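Local coordinates for iron uptake protein A2 (Synechocystis sp., PDB 2VOZ), which binds ferric iron, mainly in the periplasm, and probably hands it to an ABC transporter that imports Fe(3+) into the cell, at residues S41-Y44 against N45-A49; Y225-I228 against R229-S233; A237-E240 against V241-K244. All coordinates share one frame; numbering follows the deposited sequence. Where two conformers were deposited one is given.

Interaction 1 of 3, residues S41-Y44 against N45-A49; sequences SRHY and NTDDA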
# COMPACT_ATOMS: atom_id res chain seq x y z
N SER B 41 -9.08 0.56 -15.81
CA SER B 41 -7.79 1.25 -15.78
C SER B 41 -7.76 2.31 -14.69
O SER B 41 -6.78 3.06 -14.57
CB SER B 41 -7.48 1.89 -17.13
OG SER B 41 -8.43 2.87 -17.46
N ARG B 42 -8.86 2.38 -13.94
CA ARG B 42 -8.97 3.31 -12.82
C ARG B 42 -9.07 2.55 -11.50
O ARG B 42 -9.95 1.70 -11.32
CB ARG B 42 -10.23 4.17 -12.98
CG ARG B 42 -10.56 4.97 -11.71
CD ARG B 42 -12.00 4.78 -11.28
NE ARG B 42 -12.18 5.11 -9.86
CZ ARG B 42 -12.51 6.33 -9.42
NH1 ARG B 42 -12.67 7.34 -10.29
NH2 ARG B 42 -12.69 6.53 -8.12
N HIS B 43 -8.22 2.90 -10.55
CA HIS B 43 -8.50 2.39 -9.21
C HIS B 43 -7.91 3.30 -8.18
O HIS B 43 -6.76 3.67 -8.25
CB HIS B 43 -7.91 1.01 -9.01
CG HIS B 43 -8.26 0.41 -7.68
ND1 HIS B 43 -7.46 0.56 -6.57
CD2 HIS B 43 -9.32 -0.32 -7.28
CE1 HIS B 43 -8.01 -0.07 -5.55
NE2 HIS B 43 -9.14 -0.62 -5.95
N TYR B 44 -8.74 3.67 -7.25
CA TYR B 44 -8.28 4.35 -6.10
C TYR B 44 -8.63 3.41 -4.97
O TYR B 44 -9.77 2.89 -4.91
CB TYR B 44 -8.90 5.73 -6.08
CG TYR B 44 -8.37 6.49 -7.30
CD1 TYR B 44 -7.16 7.18 -7.23
CD2 TYR B 44 -9.03 6.45 -8.52
CE1 TYR B 44 -6.64 7.86 -8.36
CE2 TYR B 44 -8.52 7.11 -9.63
CZ TYR B 44 -7.34 7.81 -9.53
OH TYR B 44 -6.86 8.46 -10.66
N ASN B 45 -7.60 3.06 -4.17
CA ASN B 45 -7.75 2.32 -2.90
C ASN B 45 -9.09 2.65 -2.34
O ASN B 45 -9.86 1.84 -1.79
CB ASN B 45 -6.68 2.79 -1.90
CG ASN B 45 -5.48 1.92 -1.92
OD1 ASN B 45 -5.46 0.89 -2.62
ND2 ASN B 45 -4.44 2.31 -1.16
N THR B 46 -9.42 3.90 -2.55
CA THR B 46 -10.67 4.35 -2.02
C THR B 46 -11.93 3.68 -2.59
O THR B 46 -12.91 3.72 -1.90
CB THR B 46 -10.75 5.93 -1.97
OG1 THR B 46 -10.61 6.50 -3.27
CG2 THR B 46 -9.69 6.53 -1.02
N ASP B 47 -11.89 3.01 -3.77
CA ASP B 47 -13.05 2.31 -4.43
C ASP B 47 -13.47 0.91 -3.90
O ASP B 47 -14.58 0.42 -4.15
CB ASP B 47 -12.71 2.02 -5.91
CG ASP B 47 -12.55 3.25 -6.75
OD1 ASP B 47 -13.02 4.32 -6.35
OD2 ASP B 47 -11.95 3.13 -7.85
N ASP B 48 -12.59 0.24 -3.18
CA ASP B 48 -12.97 -1.14 -2.77
C ASP B 48 -14.24 -1.25 -1.93
O ASP B 48 -14.98 -2.21 -2.08
CB ASP B 48 -11.83 -1.85 -2.08
CG ASP B 48 -10.54 -1.74 -2.85
OD1 ASP B 48 -10.55 -1.95 -4.11
OD2 ASP B 48 -9.53 -1.44 -2.18
N ALA B 49 -14.49 -0.29 -1.05
CA ALA B 49 -15.72 -0.34 -0.27
C ALA B 49 -16.93 -0.02 -1.17
O ALA B 49 -18.03 -0.52 -0.96
CB ALA B 49 -15.66 0.61 0.93
O HOH W 1 -11.53 0.82 -9.39
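R42 and H43, in the iron-binding loop between strand 35-40 and helix 48-54, reach forward to the successive aspartates D47 and D48. Arginine suits its place by offering two parallel donors in a side-on, two-pronged salt bridge: NE gives D47 OD2 a nearly straight bond of 2.8 Å, and NH2 meets D47 OD1 at 2.9 Å. Both oxygens use syn lone pairs, and the two planes are 22° apart. Y44 CD2 lies 3.5 Å above the guanidinium plane, over its centre. A water donates to both R42 O and D47 OD2, where Y44 N adds a weak bond. A leucine in place of R42 would probably leave the buried D47 carboxylate without its counter-charge and freer to turn. The iron ligand H43 has CG anti to its N (chi1 -176°), which brings NE2 within 2.7 Å of D48 OD1, to which it donates. OD1 lies in the ring plane, while NE2 meets it on its syn side, 30° out of the carboxylate plane. This bond probably fixes the imidazole's rotation in this iron-free form, consistent with D48 as a second-shell residue. R42 packs on F84 and V86 of strand 82-86, H43 on L59 and E61 of strand 56-61.

Interaction 2 of 3, residues Y225-I228 against R229-S233; sequences YYYI and RLQKS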
# COMPACT_ATOMS: atom_id res chain seq x y z
N TYR B 225 -8.31 18.17 -11.85
CA TYR B 225 -8.00 17.43 -10.61
C TYR B 225 -6.52 17.46 -10.22
O TYR B 225 -6.19 17.24 -9.06
CB TYR B 225 -8.48 15.98 -10.70
CG TYR B 225 -8.00 15.27 -11.92
CD1 TYR B 225 -6.80 14.54 -11.92
CD2 TYR B 225 -8.73 15.32 -13.10
CE1 TYR B 225 -6.35 13.90 -13.08
CE2 TYR B 225 -8.29 14.65 -14.25
CZ TYR B 225 -7.09 13.97 -14.24
OH TYR B 225 -6.65 13.32 -15.38
N TYR B 226 -5.62 17.71 -11.17
CA TYR B 226 -4.21 17.80 -10.81
C TYR B 226 -3.93 18.95 -9.88
O TYR B 226 -3.07 18.84 -9.01
CB TYR B 226 -3.35 17.94 -12.06
CG TYR B 226 -3.42 16.71 -12.91
CD1 TYR B 226 -2.89 15.50 -12.44
CD2 TYR B 226 -4.01 16.76 -14.17
CE1 TYR B 226 -2.97 14.34 -13.22
CE2 TYR B 226 -4.09 15.61 -14.95
CZ TYR B 226 -3.56 14.42 -14.47
OH TYR B 226 -3.67 13.27 -15.25
N TYR B 227 -4.65 20.06 -10.06
CA TYR B 227 -4.44 21.18 -9.16
C TYR B 227 -5.01 20.90 -7.76
O TYR B 227 -4.41 21.29 -6.75
CB TYR B 227 -5.04 22.43 -9.78
CG TYR B 227 -4.72 23.72 -9.05
CD1 TYR B 227 -3.56 24.46 -9.36
CD2 TYR B 227 -5.55 24.20 -8.06
CE1 TYR B 227 -3.27 25.66 -8.70
CE2 TYR B 227 -5.27 25.40 -7.40
CZ TYR B 227 -4.14 26.12 -7.73
OH TYR B 227 -3.90 27.30 -7.04
N ILE B 228 -6.13 20.19 -7.73
CA ILE B 228 -6.74 19.81 -6.44
C ILE B 228 -5.76 18.96 -5.66
O ILE B 228 -5.62 19.13 -4.44
CB ILE B 228 -8.13 19.15 -6.61
CG1 ILE B 228 -9.03 19.95 -7.58
CG2 ILE B 228 -8.79 18.97 -5.22
CD1 ILE B 228 -9.23 21.44 -7.16
N ARG B 229 -5.03 18.06 -6.34
CA ARG B 229 -4.00 17.24 -5.64
C ARG B 229 -2.99 18.11 -4.97
O ARG B 229 -2.65 17.87 -3.84
CB ARG B 229 -3.21 16.35 -6.60
CG ARG B 229 -4.00 15.25 -7.13
CD ARG B 229 -3.14 14.37 -8.03
NE ARG B 229 -4.02 13.51 -8.81
CZ ARG B 229 -3.59 12.72 -9.79
NH1 ARG B 229 -4.48 12.00 -10.45
NH2 ARG B 229 -2.29 12.63 -10.08
N LEU B 230 -2.50 19.11 -5.70
CA LEU B 230 -1.46 20.02 -5.18
C LEU B 230 -2.00 20.79 -3.96
O LEU B 230 -1.30 20.87 -2.95
CB LEU B 230 -0.99 21.00 -6.25
CG LEU B 230 -0.20 20.32 -7.39
CD1 LEU B 230 0.12 21.38 -8.48
CD2 LEU B 230 1.08 19.70 -6.85
N GLN B 231 -3.26 21.25 -4.02
CA GLN B 231 -3.87 21.99 -2.91
C GLN B 231 -3.93 21.12 -1.65
O GLN B 231 -3.73 21.59 -0.52
CB GLN B 231 -5.27 22.47 -3.31
CG GLN B 231 -5.28 23.62 -4.33
CD GLN B 231 -6.68 24.10 -4.56
OE1 GLN B 231 -7.38 23.59 -5.45
NE2 GLN B 231 -7.13 25.05 -3.73
N LYS B 232 -4.21 19.84 -1.85
CA LYS B 232 -4.39 18.92 -0.73
C LYS B 232 -3.04 18.40 -0.18
O LYS B 232 -2.97 17.83 0.95
CB LYS B 232 -5.28 17.78 -1.18
CG LYS B 232 -6.74 18.19 -1.27
CD LYS B 232 -7.56 16.99 -1.70
CE LYS B 232 -9.04 17.32 -1.73
NZ LYS B 232 -9.79 16.07 -1.95
N SER B 233 -1.98 18.59 -0.95
CA SER B 233 -0.68 18.02 -0.57
C SER B 233 -0.14 18.63 0.72
O SER B 233 -0.25 19.83 0.93
CB SER B 233 0.34 18.26 -1.69
OG SER B 233 1.62 17.79 -1.30
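The guanidinium of R229 carries the edge of the Y226 ring on one face, with Y226 CE1 3.4 Å above its plane and toward the rim; ring and guanidinium planes stand 70° apart. R229 NH1 comes to the edge of the Y225 ring, 3.7 Å from Y225 CD1. The Y226 ring in turn has Y225 CE1 over one face, near its rim. R229 lies one turn after these two successive tyrosines on helix 224-232, which supplies both as ligands of the iron site. CG of Y225 takes the crowded position between its backbone N and carbonyl carbon (chi1 53°), and this brings its ring beside that of Y226, both running alongside the extended arginine. A long side chain with a flat, charged end suits this place: its guanidinium touches both rings at their edges while NH1 hydrogen-bonds to N298.

On another side of the helix, Q231 OE1 lies at the edge of the Y227 ring, 3.2 Å from Y227 CD2, and is hydrogen-bonded to H316. Y227 OH bonds to V245 O, anchoring the ring at its other end. K232 CE touches I228 CG2, whereas NZ is hydrogen-bonded to N299 and forms salt bridges with D310 and with D52 of the second subunit. Backbone bonds hold the turns together: R229 N meets Y225 O at 3.1 Å, and Q231 N meets Y227 O at 3.0 Å.

Interaction 3 of 3, residues A237-E240 against V241-K244; sequences ADQE and VVEK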
# COMPACT_ATOMS: atom_id res chain seq x y z
N ALA B 237 6.49 22.31 -0.95
CA ALA B 237 6.83 22.64 -2.33
C ALA B 237 5.59 22.62 -3.22
O ALA B 237 5.50 23.42 -4.15
CB ALA B 237 7.91 21.71 -2.88
N ASP B 238 4.64 21.72 -2.93
CA ASP B 238 3.35 21.69 -3.65
C ASP B 238 2.50 22.91 -3.32
O ASP B 238 1.87 23.48 -4.18
CB ASP B 238 2.59 20.39 -3.32
CG ASP B 238 3.25 19.16 -3.95
OD1 ASP B 238 4.17 19.33 -4.80
OD2 ASP B 238 2.85 18.01 -3.62
N GLN B 239 2.51 23.33 -2.05
CA GLN B 239 1.77 24.53 -1.66
C GLN B 239 2.38 25.76 -2.36
O GLN B 239 1.67 26.70 -2.70
CB GLN B 239 1.86 24.68 -0.14
CG GLN B 239 1.07 23.64 0.58
CD GLN B 239 -0.38 23.63 0.12
OE1 GLN B 239 -0.97 24.68 -0.12
NE2 GLN B 239 -0.95 22.42 -0.03
N GLU B 240 3.70 25.73 -2.60
CA GLU B 240 4.33 26.85 -3.30
C GLU B 240 3.79 26.98 -4.70
O GLU B 240 3.58 28.08 -5.21
CB GLU B 240 5.85 26.74 -3.37
CG GLU B 240 6.39 28.08 -3.83
CD GLU B 240 7.90 28.16 -3.78
OE1 GLU B 240 8.50 28.20 -4.86
OE2 GLU B 240 8.44 28.17 -2.64
N VAL B 241 3.59 25.83 -5.36
CA VAL B 241 3.02 25.83 -6.71
C VAL B 241 1.61 26.45 -6.70
O VAL B 241 1.28 27.25 -7.57
CB VAL B 241 2.96 24.41 -7.30
CG1 VAL B 241 2.29 24.42 -8.68
CG2 VAL B 241 4.38 23.79 -7.38
N VAL B 242 0.79 26.06 -5.72
CA VAL B 242 -0.59 26.58 -5.70
C VAL B 242 -0.57 28.07 -5.31
O VAL B 242 -1.46 28.81 -5.71
CB VAL B 242 -1.56 25.73 -4.88
CG1 VAL B 242 -1.60 24.30 -5.43
CG2 VAL B 242 -1.19 25.74 -3.40
N GLU B 243 0.48 28.52 -4.63
CA GLU B 243 0.61 29.96 -4.32
C GLU B 243 0.98 30.75 -5.53
O GLU B 243 0.70 31.93 -5.59
CB GLU B 243 1.65 30.19 -3.22
CG GLU B 243 0.97 30.04 -1.86
CD GLU B 243 1.91 29.54 -0.77
OE1 GLU B 243 3.15 29.57 -0.98
OE2 GLU B 243 1.37 29.09 0.29
N LYS B 244 1.63 30.10 -6.48
CA LYS B 244 2.21 30.79 -7.63
C LYS B 244 1.37 30.69 -8.89
O LYS B 244 1.54 31.48 -9.83
CB LYS B 244 3.62 30.28 -7.91
CG LYS B 244 4.62 30.80 -6.88
CD LYS B 244 6.03 30.37 -7.21
CE LYS B 244 7.01 31.00 -6.22
NZ LYS B 244 7.11 32.46 -6.52
O HOH W 2 -0.82 27.51 -0.33
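K244 lies alongside E240, one turn earlier on helix 236-244, and the two side chains point the same way in an i, i+4 pair at the end of this helix. Followed outward, K244 CB stands 3.5 Å from E240 O, and K244 CG is at 3.4 Å from the same oxygen, so the root of the lysine covers the carbonyl to which K244 N makes a weak bond. K244 CD is about equally far from E240 O and E240 OE1, and K244 CE reaches 3.5 Å from E240 OE1, with E240 CG also beside it. There the chain bends (chi4 -72°), and the ammonium turns aside: K244 NZ stops 4.8 Å from E240 OE1. Any attraction between the opposite charges is probably weak at this distance, and the methylenes do the touching. Both residue types suit the place, since their aliphatic lengths can pack while the charged ends stay near each other without bonding.

V241 is the buried residue on the inner side of the helix; its branched, compact side chain fits against L230 of helix 224-232 and against I209 and R210 of helix 205-213, with V242 beside it on L230. V241 CG2 also lies 3.4 Å from A237 O. D238 adds charge to this interface, with OD1 in a salt bridge to R210 and OD2 hydrogen-bonded to S233. Q239 turns its amide NE2 back to the carbonyls of Q231 and S233, linking this helix to the end of the preceding one.

Along the backbone, E243 N donates to Q239 O at 2.9 Å, and the E243 side chain, extended beyond CG, runs past that carbonyl. One water joins the two residues further out, donating to Q239 OE1 at 2.8 Å and to E243 OE2 at 2.8 Å.

From the N terminus, the three contacts come in series, none nested in or crossing another; each closes only a turn of a continuous stretch. Interaction 1 leads out of strand 35-40 into helix 48-54 and contributes two iron ligands. Much later in the chain, interaction 2 brings the tyrosines of helix 224-232 to the same site, and the two meet where Y44 OH approaches R229 NH1, joining parts of the fold far apart in sequence. Interaction 3 follows at once, on helix 236-244, about 27 Å from interaction 1 between centres. Helix 236-244 packs against helix 224-232, where L230 meets V242, and interaction 3 has no contact with interaction 1.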